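Local coordinates for Cobalt/magnesium transport protein CorA (Methanocaldococcus jannaschii, PDB 4EGW) that mediates the influx of magnesium ions as a homopentamer that alternates between open and closed states according to the cytoplasmic magnesium level, at residues 181-184 with 185-188. Residues are numbered along the deposited sequence; the frame is centred on the assembly and turned at random.
With BU1 (1,4-butanediol), chain G.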
loop_
_atom_site.group_PDB
_atom_site.type_symbol
_atom_site.label_atom_id
_atom_site.label_comp_id
_atom_site.label_asym_id
_atom_site.label_seq_id
_atom_site.Cartn_x
_atom_site.Cartn_y
_atom_site.Cartn_z
ATOM N N GLU A 181 -2.519 -17.787 4.420
ATOM C CA GLU A 181 -1.508 -18.473 5.212
ATOM C C GLU A 181 -2.129 -19.000 6.512
ATOM O O GLU A 181 -1.893 -20.152 6.900
ATOM C CB GLU A 181 -0.302 -17.562 5.491
ATOM C CG GLU A 181 0.749 -17.506 4.362
ATOM C CD GLU A 181 1.698 -18.719 4.335
ATOM O OE1 GLU A 181 2.515 -18.874 5.273
ATOM O OE2 GLU A 181 1.636 -19.511 3.364
ATOM N N GLU A 182 -2.935 -18.164 7.168
ATOM C CA GLU A 182 -3.609 -18.555 8.412
ATOM C C GLU A 182 -4.631 -19.657 8.157
ATOM O O GLU A 182 -4.960 -20.432 9.056
ATOM C CB GLU A 182 -4.291 -17.354 9.096
ATOM C CG GLU A 182 -3.354 -16.435 9.900
ATOM C CD GLU A 182 -4.084 -15.596 10.953
ATOM O OE1 GLU A 182 -5.127 -16.059 11.470
ATOM O OE2 GLU A 182 -3.614 -14.476 11.265
ATOM N N LEU A 183 -5.125 -19.719 6.924
ATOM C CA LEU A 183 -6.116 -20.717 6.551
ATOM C C LEU A 183 -5.478 -22.082 6.324
ATOM O O LEU A 183 -6.082 -23.105 6.627
ATOM C CB LEU A 183 -6.893 -20.270 5.313
ATOM C CG LEU A 183 -8.353 -20.725 5.304
ATOM C CD1 LEU A 183 -8.835 -21.056 6.718
ATOM C CD2 LEU A 183 -9.240 -19.673 4.651
ATOM N N GLU A 184 -4.254 -22.091 5.805
ATOM C CA GLU A 184 -3.541 -23.344 5.552
ATOM C C GLU A 184 -3.433 -24.235 6.794
ATOM O O GLU A 184 -3.524 -25.467 6.701
ATOM C CB GLU A 184 -2.161 -23.074 4.941
ATOM C CG GLU A 184 -2.239 -22.709 3.464
ATOM C CD GLU A 184 -0.885 -22.429 2.837
ATOM O OE1 GLU A 184 0.131 -22.445 3.567
ATOM O OE2 GLU A 184 -0.841 -22.192 1.609
ATOM N N ASP A 185 -3.248 -23.613 7.955
ATOM C CA ASP A 185 -3.182 -24.358 9.205
ATOM C C ASP A 185 -4.547 -24.909 9.596
ATOM O O ASP A 185 -4.670 -26.079 9.961
ATOM C CB ASP A 185 -2.630 -23.483 10.329
ATOM C CG ASP A 185 -1.123 -23.379 10.297
ATOM O OD1 ASP A 185 -0.531 -23.683 9.237
ATOM O OD2 ASP A 185 -0.538 -22.991 11.333
ATOM N N LYS A 186 -5.579 -24.078 9.477
ATOM C CA LYS A 186 -6.908 -24.438 9.963
ATOM C C LYS A 186 -7.337 -25.776 9.342
ATOM O O LYS A 186 -8.238 -26.460 9.843
ATOM C CB LYS A 186 -7.913 -23.319 9.644
ATOM C CG LYS A 186 -9.089 -23.199 10.626
ATOM C CD LYS A 186 -9.903 -21.921 10.376
ATOM C CE LYS A 186 -11.053 -21.750 11.373
ATOM N NZ LYS A 186 -12.209 -22.654 11.102
ATOM N N LEU A 187 -6.672 -26.147 8.254
ATOM C CA LEU A 187 -6.948 -27.409 7.582
ATOM C C LEU A 187 -6.208 -28.584 8.235
ATOM O O LEU A 187 -6.527 -29.753 7.986
ATOM C CB LEU A 187 -6.626 -27.289 6.090
ATOM C CG LEU A 187 -7.606 -26.392 5.320
ATOM C CD1 LEU A 187 -6.894 -25.546 4.289
ATOM C CD2 LEU A 187 -8.698 -27.225 4.667
ATOM N N LEU A 188 -5.228 -28.268 9.079
ATOM C CA LEU A 188 -4.610 -29.285 9.925
ATOM C C LEU A 188 -5.686 -29.753 10.891
ATOM O O LEU A 188 -5.720 -30.915 11.293
ATOM C CB LEU A 188 -3.432 -28.700 10.708
ATOM C CG LEU A 188 -2.464 -27.808 9.926
ATOM C CD1 LEU A 188 -1.562 -27.045 10.873
ATOM C CD2 LEU A 188 -1.652 -28.615 8.936
HETATM C C1 BU1 G . -0.494 -18.630 0.101
HETATM C C2 BU1 G . 0.114 -17.621 -0.809
HETATM C C3 BU1 G . -0.721 -17.066 -1.913
HETATM C C4 BU1 G . -0.111 -15.954 -2.695
HETATM O O5 BU1 G . -1.289 -18.161 1.125
HETATM O O6 BU1 G . 1.001 -15.338 -2.143
#
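L183 and K186, three residues apart near the C-terminal end of helix 156-186, meet through their aliphatic parts: methyl CD1 of L183 lies 3.8 Å from CB of K186 and 3.9 Å from its CD. K186 sets CG anti to the backbone N (chi1 -151°), runs extended to CE and bends at chi4 (-75°), which places NZ for salt bridges with D192 and E194. One turn on from L183, methyl CD1 of L187 rests against the carbonyl O of L183 at 3.5 Å, a van der Waals contact. Both leucines also pack on helix 233-270, L183 against M263 and L187 against I266, T267 and L270, while L183 and K186 touch V195 of helix 193-225.

E181 and E184 help line a butanediol site, where OE2 of E184 lies 3.9 Å from ligand C1 and OE2 of E181 is 3.9 Å from ligand O5. The side chain of D185 is about 3 Å from a bound magnesium ion; the cation probably eases the repulsion between D185 and E184, whose OE1 stands 5.8 Å from D185 OD1.

Altogether this is the C-terminal part of helix 156-186 in the helical part of the CorA cytoplasmic domain, its leucines packed on neighbouring helices and D185 beside a bound magnesium ion.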